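Local atomic coordinates of beta-N-acetylhexosaminidase (Bacteroides fragilis, PDB entry 4PYS), a protein that probably removes terminal beta-linked N-acetylhexosamine units from glycans by hydrolysing their glycosidic bonds. Residues E170-R175 and P195-F200; M136-R141 and W436-V441; G40-L45 and A97-A102; D154-L159 and R216-V221. One frame throughout, in Å; residues are numbered along the deposited sequence.

Contact 1: residues E170-R175 and P195-F200; sequences EGLGWR and PEQQGF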
loop_
_atom_site.group_PDB
_atom_site.type_symbol
_atom_site.label_atom_id
_atom_site.label_comp_id
_atom_site.label_asym_id
_atom_site.label_seq_id
_atom_site.Cartn_x
_atom_site.Cartn_y
_atom_site.Cartn_z
ATOM N N GLU A 170 -5.688 9.115 -12.883
ATOM C CA GLU A 170 -4.514 9.686 -13.524
ATOM C C GLU A 170 -4.997 10.390 -14.770
ATOM O O GLU A 170 -6.152 10.203 -15.180
ATOM C CB GLU A 170 -3.553 8.576 -13.944
ATOM C CG GLU A 170 -2.475 8.277 -12.925
ATOM C CD GLU A 170 -1.546 9.455 -12.739
ATOM O OE1 GLU A 170 -1.412 10.242 -13.700
ATOM O OE2 GLU A 170 -0.964 9.600 -11.640
ATOM N N GLY A 171 -4.124 11.182 -15.391
ATOM C CA GLY A 171 -4.470 11.821 -16.652
ATOM C C GLY A 171 -4.818 10.769 -17.697
ATOM O O GLY A 171 -5.686 10.972 -18.539
ATOM N N LEU A 172 -4.148 9.622 -17.605
ATOM C CA LEU A 172 -4.309 8.542 -18.572
ATOM C C LEU A 172 -5.427 7.573 -18.230
ATOM O O LEU A 172 -5.619 6.585 -18.939
ATOM C CB LEU A 172 -3.013 7.738 -18.676
ATOM C CG LEU A 172 -2.000 8.183 -19.720
ATOM C CD1 LEU A 172 -0.678 7.461 -19.505
ATOM C CD2 LEU A 172 -2.545 7.927 -21.112
ATOM N N GLY A 173 -6.143 7.817 -17.134
ATOM C CA GLY A 173 -7.200 6.902 -16.746
ATOM C C GLY A 173 -7.856 7.224 -15.422
ATOM O O GLY A 173 -7.189 7.331 -14.391
ATOM N N TRP A 174 -9.173 7.386 -15.457
ATOM C CA TRP A 174 -9.960 7.455 -14.236
ATOM C C TRP A 174 -10.622 6.096 -14.101
ATOM O O TRP A 174 -11.451 5.736 -14.930
ATOM C CB TRP A 174 -11.040 8.534 -14.357
ATOM C CG TRP A 174 -11.842 8.655 -13.118
ATOM C CD1 TRP A 174 -12.794 7.788 -12.661
ATOM C CD2 TRP A 174 -11.753 9.701 -12.148
ATOM N NE1 TRP A 174 -13.301 8.233 -11.463
ATOM C CE2 TRP A 174 -12.677 9.406 -11.125
ATOM C CE3 TRP A 174 -10.971 10.854 -12.039
ATOM C CZ2 TRP A 174 -12.854 10.239 -10.009
ATOM C CZ3 TRP A 174 -11.145 11.678 -10.935
ATOM C CH2 TRP A 174 -12.080 11.367 -9.936
ATOM N N ARG A 175 -10.268 5.334 -13.072
ATOM C CA ARG A 175 -10.735 3.951 -13.014
ATOM C C ARG A 175 -11.680 3.623 -11.872
ATOM O O ARG A 175 -12.016 2.451 -11.677
ATOM C CB ARG A 175 -9.535 2.989 -13.012
ATOM C CG ARG A 175 -8.579 3.296 -14.147
ATOM C CD ARG A 175 -7.902 2.074 -14.737
ATOM N NE ARG A 175 -6.780 2.524 -15.553
ATOM C CZ ARG A 175 -6.837 2.714 -16.861
ATOM N NH1 ARG A 175 -7.956 2.443 -17.529
ATOM N NH2 ARG A 175 -5.768 3.155 -17.511
ATOM N N PRO A 195 -1.462 -0.835 -24.655
ATOM C CA PRO A 195 -1.760 -2.159 -24.105
ATOM C C PRO A 195 -2.228 -2.072 -22.667
ATOM O O PRO A 195 -1.562 -1.437 -21.845
ATOM C CB PRO A 195 -0.402 -2.863 -24.156
ATOM C CG PRO A 195 0.291 -2.230 -25.322
ATOM C CD PRO A 195 -0.124 -0.783 -25.275
ATOM N N GLU A 196 -3.358 -2.708 -22.379
ATOM C CA GLU A 196 -3.901 -2.766 -21.026
ATOM C C GLU A 196 -4.184 -1.390 -20.416
ATOM O O GLU A 196 -4.104 -1.232 -19.205
ATOM C CB GLU A 196 -2.993 -3.594 -20.097
ATOM C CG GLU A 196 -2.851 -5.051 -20.544
ATOM C CD GLU A 196 -1.887 -5.857 -19.685
ATOM O OE1 GLU A 196 -1.474 -5.371 -18.611
ATOM O OE2 GLU A 196 -1.542 -6.988 -20.092
ATOM N N GLN A 197 -4.536 -0.399 -21.239
ATOM C CA GLN A 197 -4.843 0.922 -20.682
ATOM C C GLN A 197 -6.345 1.219 -20.595
ATOM O O GLN A 197 -6.740 2.327 -20.226
ATOM C CB GLN A 197 -4.098 2.028 -21.435
ATOM C CG GLN A 197 -2.594 2.047 -21.122
ATOM C CD GLN A 197 -1.891 3.288 -21.644
ATOM O OE1 GLN A 197 -2.099 3.701 -22.781
ATOM N NE2 GLN A 197 -1.041 3.882 -20.812
ATOM N N GLN A 198 -7.175 0.224 -20.902
ATOM C CA GLN A 198 -8.628 0.419 -20.921
ATOM C C GLN A 198 -9.308 -0.401 -19.829
ATOM O O GLN A 198 -8.991 -1.575 -19.638
ATOM C CB GLN A 198 -9.217 0.055 -22.289
ATOM C CG GLN A 198 -8.519 0.708 -23.479
ATOM C CD GLN A 198 -7.200 0.028 -23.831
ATOM O OE1 GLN A 198 -7.034 -1.178 -23.630
ATOM N NE2 GLN A 198 -6.249 0.808 -24.339
ATOM N N GLY A 199 -10.233 0.221 -19.101
ATOM C CA GLY A 199 -11.029 -0.508 -18.129
ATOM C C GLY A 199 -11.135 0.198 -16.796
ATOM O O GLY A 199 -10.322 1.070 -16.491
ATOM N N PHE A 200 -12.122 -0.189 -15.992
ATOM C CA PHE A 200 -12.307 0.437 -14.684
ATOM C C PHE A 200 -12.832 -0.554 -13.667
ATOM O O PHE A 200 -13.219 -1.676 -14.015
ATOM C CB PHE A 200 -13.261 1.631 -14.788
ATOM C CG PHE A 200 -14.652 1.260 -15.225
ATOM C CD1 PHE A 200 -14.948 1.111 -16.569
ATOM C CD2 PHE A 200 -15.661 1.056 -14.286
ATOM C CE1 PHE A 200 -16.237 0.771 -16.988
ATOM C CE2 PHE A 200 -16.952 0.716 -14.695
ATOM C CZ PHE A 200 -17.236 0.572 -16.048
HETATM O O HOH W 1 -7.635 5.087 -20.022
#

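Contact 2: residues M136-R141 and W436-V441; sequences MLDSGR and WTDDGV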
loop_
_atom_site.group_PDB
_atom_site.type_symbol
_atom_site.label_atom_id
_atom_site.label_comp_id
_atom_site.label_asym_id
_atom_site.label_seq_id
_atom_site.Cartn_x
_atom_site.Cartn_y
_atom_site.Cartn_z
HETATM N N MSE A 136 1.803 0.597 -2.776
HETATM C CA MSE A 136 0.941 1.311 -3.719
HETATM C C MSE A 136 1.050 0.744 -5.125
HETATM O O MSE A 136 2.155 0.499 -5.619
HETATM C CB MSE A 136 1.336 2.786 -3.786
HETATM C CG MSE A 136 0.329 3.616 -4.600
HETATM SE SE MSE A 136 1.148 5.137 -5.484
HETATM C CE MSE A 136 1.834 4.208 -7.039
ATOM N N LEU A 137 -0.093 0.554 -5.787
ATOM C CA LEU A 137 -0.087 0.147 -7.194
ATOM C C LEU A 137 -0.757 1.231 -8.016
ATOM O O LEU A 137 -1.819 1.735 -7.638
ATOM C CB LEU A 137 -0.816 -1.190 -7.387
ATOM C CG LEU A 137 -0.834 -1.724 -8.828
ATOM C CD1 LEU A 137 0.573 -1.974 -9.343
ATOM C CD2 LEU A 137 -1.664 -2.993 -8.904
ATOM N N ASP A 138 -0.114 1.593 -9.121
ATOM C CA ASP A 138 -0.625 2.589 -10.059
ATOM C C ASP A 138 -1.591 1.899 -11.011
ATOM O O ASP A 138 -1.170 1.250 -11.974
ATOM C CB ASP A 138 0.561 3.188 -10.827
ATOM C CG ASP A 138 0.165 4.231 -11.861
ATOM O OD1 ASP A 138 -1.041 4.533 -12.077
ATOM O OD2 ASP A 138 1.106 4.754 -12.486
ATOM N N SER A 139 -2.883 2.029 -10.713
ATOM C CA SER A 139 -3.954 1.559 -11.583
ATOM C C SER A 139 -4.545 2.731 -12.357
ATOM O O SER A 139 -5.636 2.624 -12.892
ATOM C CB SER A 139 -5.068 0.899 -10.763
ATOM O OG SER A 139 -4.600 -0.241 -10.064
ATOM N N GLY A 140 -3.847 3.861 -12.402
ATOM C CA GLY A 140 -4.325 4.976 -13.209
ATOM C C GLY A 140 -3.779 4.881 -14.629
ATOM O O GLY A 140 -4.531 4.911 -15.611
ATOM N N ARG A 141 -2.460 4.750 -14.744
ATOM C CA ARG A 141 -1.822 4.694 -16.067
ATOM C C ARG A 141 -2.072 3.375 -16.783
ATOM O O ARG A 141 -2.058 3.306 -18.023
ATOM C CB ARG A 141 -0.313 4.878 -15.924
ATOM C CG ARG A 141 0.079 6.237 -15.391
ATOM C CD ARG A 141 1.580 6.455 -15.456
ATOM N NE ARG A 141 1.918 7.846 -15.173
ATOM C CZ ARG A 141 1.926 8.376 -13.954
ATOM N NH1 ARG A 141 2.241 9.655 -13.788
ATOM N NH2 ARG A 141 1.610 7.630 -12.901
ATOM N N TRP A 436 4.851 2.367 -9.705
ATOM C CA TRP A 436 4.233 3.242 -10.695
ATOM C C TRP A 436 4.321 2.566 -12.050
ATOM O O TRP A 436 5.317 1.925 -12.364
ATOM C CB TRP A 436 4.965 4.587 -10.754
ATOM C CG TRP A 436 4.850 5.348 -9.477
ATOM C CD1 TRP A 436 5.734 5.349 -8.434
ATOM C CD2 TRP A 436 3.771 6.210 -9.092
ATOM N NE1 TRP A 436 5.269 6.165 -7.423
ATOM C CE2 TRP A 436 4.067 6.703 -7.803
ATOM C CE3 TRP A 436 2.585 6.612 -9.713
ATOM C CZ2 TRP A 436 3.215 7.578 -7.123
ATOM C CZ3 TRP A 436 1.743 7.487 -9.037
ATOM C CH2 TRP A 436 2.063 7.957 -7.754
ATOM N N THR A 437 3.283 2.709 -12.862
ATOM C CA THR A 437 3.252 2.000 -14.142
ATOM C C THR A 437 3.562 2.872 -15.365
ATOM O O THR A 437 3.176 2.538 -16.494
ATOM C CB THR A 437 1.939 1.175 -14.305
ATOM O OG1 THR A 437 0.793 2.019 -14.092
ATOM C CG2 THR A 437 1.906 0.042 -13.282
ATOM N N ASP A 438 4.289 3.971 -15.144
ATOM C CA ASP A 438 4.794 4.810 -16.241
ATOM C C ASP A 438 5.526 3.970 -17.288
ATOM O O ASP A 438 6.183 2.974 -16.944
ATOM C CB ASP A 438 5.817 5.837 -15.726
ATOM C CG ASP A 438 5.296 6.686 -14.592
ATOM O OD1 ASP A 438 4.568 6.154 -13.723
ATOM O OD2 ASP A 438 5.636 7.892 -14.562
ATOM N N ASP A 439 5.436 4.398 -18.540
ATOM C CA ASP A 439 6.161 3.780 -19.658
ATOM C C ASP A 439 5.610 2.412 -20.065
ATOM O O ASP A 439 6.333 1.600 -20.642
ATOM C CB ASP A 439 7.675 3.688 -19.381
ATOM C CG ASP A 439 8.412 4.971 -19.702
ATOM O OD1 ASP A 439 7.992 5.684 -20.634
ATOM O OD2 ASP A 439 9.427 5.253 -19.032
ATOM N N GLY A 440 4.339 2.157 -19.766
ATOM C CA GLY A 440 3.680 0.959 -20.264
ATOM C C GLY A 440 4.032 -0.330 -19.542
ATOM O O GLY A 440 4.235 -1.362 -20.182
ATOM N N VAL A 441 4.100 -0.275 -18.214
ATOM C CA VAL A 441 4.318 -1.476 -17.411
ATOM C C VAL A 441 3.020 -2.279 -17.315
ATOM O O VAL A 441 2.118 -1.936 -16.552
ATOM C CB VAL A 441 4.835 -1.125 -16.004
ATOM C CG1 VAL A 441 4.974 -2.390 -15.135
ATOM C CG2 VAL A 441 6.173 -0.396 -16.106
#

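Contact 3: residues G40-L45 and A97-A102; sequences GSFIRL and AGFIYA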
loop_
_atom_site.group_PDB
_atom_site.type_symbol
_atom_site.label_atom_id
_atom_site.label_comp_id
_atom_site.label_asym_id
_atom_site.label_seq_id
_atom_site.Cartn_x
_atom_site.Cartn_y
_atom_site.Cartn_z
ATOM N N GLY A 40 -14.350 -15.328 12.990
ATOM C CA GLY A 40 -14.851 -14.923 11.686
ATOM C C GLY A 40 -13.979 -13.998 10.849
ATOM O O GLY A 40 -13.996 -14.064 9.618
ATOM N N SER A 41 -13.204 -13.138 11.498
ATOM C CA SER A 41 -12.462 -12.109 10.774
ATOM C C SER A 41 -11.160 -12.612 10.149
ATOM O O SER A 41 -10.715 -12.088 9.127
ATOM C CB SER A 41 -12.118 -10.972 11.715
ATOM O OG SER A 41 -11.097 -11.416 12.583
ATOM N N PHE A 42 -10.533 -13.607 10.774
ATOM C CA PHE A 42 -9.252 -14.106 10.279
ATOM C C PHE A 42 -9.343 -15.498 9.673
ATOM O O PHE A 42 -8.422 -15.950 8.989
ATOM C CB PHE A 42 -8.188 -14.074 11.383
ATOM C CG PHE A 42 -8.507 -14.933 12.576
ATOM C CD1 PHE A 42 -8.168 -16.278 12.589
ATOM C CD2 PHE A 42 -9.119 -14.388 13.695
ATOM C CE1 PHE A 42 -8.447 -17.068 13.684
ATOM C CE2 PHE A 42 -9.401 -15.169 14.793
ATOM C CZ PHE A 42 -9.061 -16.514 14.789
ATOM N N ILE A 43 -10.459 -16.174 9.905
ATOM C CA ILE A 43 -10.531 -17.593 9.599
ATOM C C ILE A 43 -10.585 -17.927 8.101
ATOM O O ILE A 43 -10.144 -19.001 7.693
ATOM C CB ILE A 43 -11.680 -18.276 10.368
ATOM C CG1 ILE A 43 -11.338 -19.742 10.618
ATOM C CG2 ILE A 43 -13.011 -18.101 9.648
ATOM C CD1 ILE A 43 -9.994 -19.928 11.316
ATOM N N ARG A 44 -11.116 -17.023 7.281
ATOM C CA ARG A 44 -11.143 -17.266 5.842
ATOM C C ARG A 44 -9.720 -17.374 5.276
ATOM O O ARG A 44 -9.462 -18.171 4.367
ATOM C CB ARG A 44 -11.948 -16.188 5.116
ATOM C CG ARG A 44 -13.458 -16.379 5.231
ATOM C CD ARG A 44 -14.225 -15.403 4.349
ATOM N NE ARG A 44 -14.511 -14.149 5.042
ATOM C CZ ARG A 44 -15.574 -13.955 5.820
ATOM N NH1 ARG A 44 -16.447 -14.938 6.008
ATOM N NH2 ARG A 44 -15.764 -12.783 6.413
ATOM N N LEU A 45 -8.797 -16.598 5.835
ATOM C CA LEU A 45 -7.398 -16.663 5.404
ATOM C C LEU A 45 -6.764 -17.990 5.809
ATOM O O LEU A 45 -5.996 -18.586 5.047
ATOM C CB LEU A 45 -6.586 -15.493 5.968
ATOM C CG LEU A 45 -5.128 -15.384 5.509
ATOM C CD1 LEU A 45 -5.054 -15.151 3.999
ATOM C CD2 LEU A 45 -4.393 -14.272 6.257
ATOM N N ALA A 97 -5.702 -8.314 13.520
ATOM C CA ALA A 97 -4.490 -8.159 12.707
ATOM C C ALA A 97 -3.395 -9.115 13.169
ATOM O O ALA A 97 -2.716 -9.753 12.356
ATOM C CB ALA A 97 -3.997 -6.727 12.760
ATOM N N GLY A 98 -3.221 -9.207 14.481
ATOM C CA GLY A 98 -2.255 -10.139 15.042
ATOM C C GLY A 98 -2.494 -11.571 14.611
ATOM O O GLY A 98 -1.550 -12.281 14.284
ATOM N N PHE A 99 -3.755 -12.007 14.595
ATOM C CA PHE A 99 -4.056 -13.373 14.173
ATOM C C PHE A 99 -3.714 -13.579 12.702
ATOM O O PHE A 99 -3.235 -14.637 12.299
ATOM C CB PHE A 99 -5.542 -13.685 14.398
ATOM C CG PHE A 99 -5.905 -13.965 15.835
ATOM C CD1 PHE A 99 -5.201 -14.909 16.586
ATOM C CD2 PHE A 99 -6.967 -13.293 16.436
ATOM C CE1 PHE A 99 -5.563 -15.178 17.919
ATOM C CE2 PHE A 99 -7.320 -13.542 17.769
ATOM C CZ PHE A 99 -6.613 -14.493 18.505
ATOM N N ILE A 100 -3.974 -12.568 11.891
ATOM C CA ILE A 100 -3.645 -12.661 10.473
ATOM C C ILE A 100 -2.138 -12.776 10.266
ATOM O O ILE A 100 -1.658 -13.601 9.476
ATOM C CB ILE A 100 -4.239 -11.464 9.707
ATOM C CG1 ILE A 100 -5.753 -11.673 9.599
ATOM C CG2 ILE A 100 -3.590 -11.331 8.313
ATOM C CD1 ILE A 100 -6.516 -10.484 9.154
ATOM N N TYR A 101 -1.381 -11.985 11.009
ATOM C CA TYR A 101 0.063 -12.051 10.870
ATOM C C TYR A 101 0.611 -13.359 11.424
ATOM O O TYR A 101 1.562 -13.912 10.869
ATOM C CB TYR A 101 0.722 -10.817 11.509
ATOM C CG TYR A 101 0.296 -9.543 10.802
ATOM C CD1 TYR A 101 0.107 -9.530 9.426
ATOM C CD2 TYR A 101 0.042 -8.371 11.514
ATOM C CE1 TYR A 101 -0.306 -8.364 8.760
ATOM C CE2 TYR A 101 -0.365 -7.203 10.860
ATOM C CZ TYR A 101 -0.534 -7.215 9.483
ATOM O OH TYR A 101 -0.946 -6.069 8.821
ATOM N N ALA A 102 0.008 -13.876 12.494
ATOM C CA ALA A 102 0.383 -15.216 12.967
ATOM C C ALA A 102 0.153 -16.266 11.885
ATOM O O ALA A 102 0.964 -17.173 11.704
ATOM C CB ALA A 102 -0.385 -15.586 14.252
#

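Contact 4: residues D154-L159 and R216-V221; sequences DMASML and RGITVV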
loop_
_atom_site.group_PDB
_atom_site.type_symbol
_atom_site.label_atom_id
_atom_site.label_comp_id
_atom_site.label_asym_id
_atom_site.label_seq_id
_atom_site.Cartn_x
_atom_site.Cartn_y
_atom_site.Cartn_z
ATOM N N ASP A 154 -2.889 -9.634 -1.608
ATOM C CA ASP A 154 -2.441 -10.861 -0.955
ATOM C C ASP A 154 -0.948 -10.779 -0.641
ATOM O O ASP A 154 -0.502 -11.208 0.433
ATOM C CB ASP A 154 -2.740 -12.057 -1.866
ATOM C CG ASP A 154 -2.767 -13.378 -1.125
ATOM O OD1 ASP A 154 -3.357 -13.445 -0.019
ATOM O OD2 ASP A 154 -2.196 -14.356 -1.655
HETATM N N MSE A 155 -0.169 -10.215 -1.564
HETATM C CA MSE A 155 1.268 -10.030 -1.321
HETATM C C MSE A 155 1.506 -9.132 -0.115
HETATM O O MSE A 155 2.351 -9.421 0.745
HETATM C CB MSE A 155 1.949 -9.415 -2.547
HETATM C CG MSE A 155 3.408 -9.081 -2.276
HETATM SE SE MSE A 155 4.096 -7.771 -3.540
HETATM C CE MSE A 155 3.150 -6.227 -2.841
ATOM N N ALA A 156 0.761 -8.044 -0.040
ATOM C CA ALA A 156 0.952 -7.084 1.044
ATOM C C ALA A 156 0.726 -7.780 2.377
ATOM O O ALA A 156 1.513 -7.633 3.305
ATOM C CB ALA A 156 -0.011 -5.904 0.869
ATOM N N SER A 157 -0.335 -8.571 2.456
ATOM C CA SER A 157 -0.646 -9.310 3.688
ATOM C C SER A 157 0.438 -10.329 4.000
ATOM O O SER A 157 0.848 -10.484 5.156
ATOM C CB SER A 157 -1.983 -10.036 3.536
ATOM O OG SER A 157 -2.369 -10.629 4.772
HETATM N N MSE A 158 0.912 -11.005 2.961
HETATM C CA MSE A 158 1.949 -12.024 3.106
HETATM C C MSE A 158 3.214 -11.441 3.725
HETATM O O MSE A 158 3.934 -12.130 4.452
HETATM C CB MSE A 158 2.267 -12.629 1.722
HETATM C CG MSE A 158 3.376 -13.666 1.730
HETATM SE SE MSE A 158 3.700 -14.283 -0.094
HETATM C CE MSE A 158 4.499 -12.619 -0.786
ATOM N N LEU A 159 3.475 -10.169 3.436
ATOM C CA LEU A 159 4.692 -9.506 3.888
ATOM C C LEU A 159 4.420 -8.678 5.143
ATOM O O LEU A 159 5.250 -7.856 5.553
ATOM C CB LEU A 159 5.226 -8.609 2.768
ATOM C CG LEU A 159 5.698 -9.392 1.528
ATOM C CD1 LEU A 159 6.202 -8.457 0.450
ATOM C CD2 LEU A 159 6.773 -10.386 1.892
ATOM N N ARG A 216 -7.725 -10.410 4.894
ATOM C CA ARG A 216 -6.297 -10.598 5.118
ATOM C C ARG A 216 -5.619 -9.386 5.761
ATOM O O ARG A 216 -4.419 -9.164 5.602
ATOM C CB ARG A 216 -5.589 -11.100 3.840
ATOM C CG ARG A 216 -5.794 -10.282 2.589
ATOM C CD ARG A 216 -5.820 -11.178 1.334
ATOM N NE ARG A 216 -7.098 -11.884 1.241
ATOM C CZ ARG A 216 -7.225 -13.169 0.929
ATOM N NH1 ARG A 216 -8.425 -13.723 0.893
ATOM N NH2 ARG A 216 -6.158 -13.897 0.655
ATOM N N GLY A 217 -6.396 -8.614 6.519
ATOM C CA GLY A 217 -5.844 -7.563 7.358
ATOM C C GLY A 217 -5.360 -6.321 6.635
ATOM O O GLY A 217 -4.551 -5.560 7.174
ATOM N N ILE A 218 -5.856 -6.112 5.419
ATOM C CA ILE A 218 -5.405 -4.986 4.598
ATOM C C ILE A 218 -6.491 -3.924 4.490
ATOM O O ILE A 218 -7.625 -4.238 4.141
ATOM C CB ILE A 218 -5.035 -5.450 3.175
ATOM C CG1 ILE A 218 -3.821 -6.382 3.221
ATOM C CG2 ILE A 218 -4.737 -4.248 2.283
ATOM C CD1 ILE A 218 -2.586 -5.743 3.859
ATOM N N THR A 219 -6.135 -2.676 4.794
ATOM C CA THR A 219 -7.033 -1.540 4.593
ATOM C C THR A 219 -6.702 -0.933 3.236
ATOM O O THR A 219 -5.539 -0.661 2.944
ATOM C CB THR A 219 -6.833 -0.502 5.697
ATOM O OG1 THR A 219 -7.248 -1.068 6.952
ATOM C CG2 THR A 219 -7.637 0.775 5.419
ATOM N N VAL A 220 -7.711 -0.749 2.395
ATOM C CA VAL A 220 -7.480 -0.213 1.049
ATOM C C VAL A 220 -7.648 1.305 1.065
ATOM O O VAL A 220 -8.727 1.809 1.340
ATOM C CB VAL A 220 -8.441 -0.824 0.029
ATOM C CG1 VAL A 220 -8.197 -0.223 -1.356
ATOM C CG2 VAL A 220 -8.251 -2.349 -0.017
ATOM N N VAL A 221 -6.563 2.018 0.784
ATOM C CA VAL A 221 -6.547 3.477 0.808
ATOM C C VAL A 221 -6.678 3.966 -0.634
ATOM O O VAL A 221 -5.757 3.817 -1.420
ATOM C CB VAL A 221 -5.226 3.977 1.381
ATOM C CG1 VAL A 221 -5.192 5.512 1.421
ATOM C CG2 VAL A 221 -5.025 3.427 2.791
#

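Contact 1: residues E170-R175 and P195-F200
The type I beta turn from Glu170 to Gly173 leads out of barrel strand 163-170 into Arg175, whose guanidinium grips Gln197 and Gly199 in the loop ahead of helix 203-214. Arg175 NH1 makes the straighter bond, 2.9 Å to Gly199 O with an N-H...O angle of 164°; the oxygen lies in the guanidinium plane, and the donor sits in the carbonyl plane on a lone pair. Gln197 O is instead held end-on by both terminal nitrogens, each 3.0 Å away, NH1 and NH2 of Arg175 standing above the same face of that carbonyl. Both of these bonds are bent, the one from NH2 at 137°. A water adds a third donor, giving one hydrogen to Gln197 O at 2.9 Å and the other to Leu172 O at 2.7 Å. A bend at chi2 of Arg175 (-146°) brings CD to 3.2 Å from Gly199 O, while Gly173 CA lies over one guanidinium face, toward its rim. Phe200 CB rests 3.4 Å from Arg175 O, and Leu172 CD1 lies 3.8 Å from Gln197 NE2, whose polar partner is Arg141 O; OE1 of the same amide accepts from Gly194 N. Around this junction, strand 173-174 runs antiparallel to strand 163-170, the Trp174 indole packs on Leu184 and Thr185 of helix 183-186, and Phe200 reaches Thr185 of that same helix.

Contact 2: residues M136-R141 and W436-V441
CG of Asp138 stands anti to its backbone N (chi1 179°), which sets the carboxylate beside Thr437, and a turn at chi3 of Met136 (82°) folds CE over the Trp436 indole. Residue 136 is selenomethionine; its CE stands 3.4 Å from the centroid of the Trp436 six-membered ring, nearly on the ring normal, a CH-pi contact, with SE 3.9 Å from the same centroid in a Met-aromatic one. The Asp138 carboxylate is gripped at both oxygens. Its OD2 takes Thr437 N at 3.0 Å, a nearly straight bond (166°), and Arg141 NH2 at 2.9 Å from the opposite face of the carboxylate plane. OD1 accepts from Gly140 N, an Asx turn, and from Arg141 N, an Asx motif, which ties the carboxylate to the backbone just after the strand. Thr437 OG1 donates to Asp138 O at 3.0 Å from above the carbonyl plane. Asp438 OD1 lies 3.4 Å from Arg141 NH2 over a face of the guanidinium, so this salt bridge is purely electrostatic and completes an Asp138-Arg141-Asp438 network. Asp438 OD2 binds a glycerol, probably from the crystallisation liquor, consistent with a pocket at the C-terminal ends of the barrel strands. Strands 132-138 and 428-435 run parallel and adjacent, leading into the two segments, and His167 of strand 163-170 meets Trp436 edge-to-face.

Contact 3: residues G40-L45 and A97-A102
Phe42 lays its ring against Phe99, with CE2 of Phe42 reaching 3.5 Å from CD2 of Phe99. The centroids of the two rings are 4.6 Å apart and the planes are inclined at 33°, an oblique pairing. The methylene of Phe99 adds a CH-pi interaction: its CB stands 3.9 Å from the Phe42 centroid, over the face and displaced toward the rim. Phe42 has CG between its backbone N and carbonyl carbon (chi1 62°), the crowded position, which puts CG 3.7 Å from Phe99 CB, where one face of the ring meets that methylene. Both partners belong to the domain 2 region of the family 20 hexosaminidases, where helices 43-49 and 96-109 accompany a mixed beta sheet; Phe99 also touches Val91 and Ala93 of strand 89-93, and the Phe42 ring meets that of Trp69 on strand 67-71. Next to the rings the contact turns aliphatic: Phe42 CB approaches Ile100 CG1 at 3.9 Å, and a turn on from Phe42, Leu45 CD2 comes to 3.7 Å from Ile100 CG2, the Leu45 and Ile100 side chains crossing at about a right angle. Beyond Ile100, helix 96-109 continues the apolar surface with Ile103, touched by both Phe42 and Leu45, while Leu45 also packs on Arg216 of the catalytic domain.

Contact 4: residues D154-L159 and R216-V221
Ser157 OG donates to Arg216 O across 2.7 Å, lying in the carbonyl plane on a lone pair, and Arg216 NH2 returns a salt bridge to Asp154 OD1 at 2.9 Å. The latter bond is moderately bent (148°). Asp154 OD1 sits near the guanidinium plane, but the donor stands above the carboxylate plane, and the two flat groups are turned 62° apart. The bend at chi2 (-146°) sets CD of Arg216 3.6 Å from Asp154 OD1, and a second bend at chi3 turns NE. Second partners surround the pair: Glu48 for Arg216 NH2, Lys49 for Asp154 OD2, Tyr212 for the guanidinium, through its O to NE and through its ring by cation-pi, and Gln104 NE2 for Ser157 OG. Outward from these bonds, Ile218 supplies the packing, its CD1 resting 3.9 Å from Ala156 CB and its CG1 4.1 Å from Ser157 CB. Between Arg216 and Ile218, Gly217 has positive phi and is the C-prime residue of the Schellman motif ending helix 203-214. Helix 146-158 thus packs against the connection from that helix into strand 219-223, which pairs in parallel with strand 163-170, an arrangement characteristic of the beta/alpha repeats of a TIM barrel.

Overall arrangement
From the N terminus, contact 3 comes first, closing a loop of 51 residues within the domain 2 region before any other contact opens. The remaining three are strictly nested in the catalytic domain: contact 2 opens at 136-141, contact 4 at 154-159 and contact 1 at 170-175; they then close in reverse order at 195-200, 216-221 and 436-441. Contact 2 joins the end of strand 132-138 to the loop after strand 428-435, across 294 residues. Contacts 1 and 2 touch, their centres about 10 Å apart, by the C-terminal ends of the strands. Contact 4, about 19 Å from contact 2 between centres, instead touches contact 3, linking barrel and domain 2.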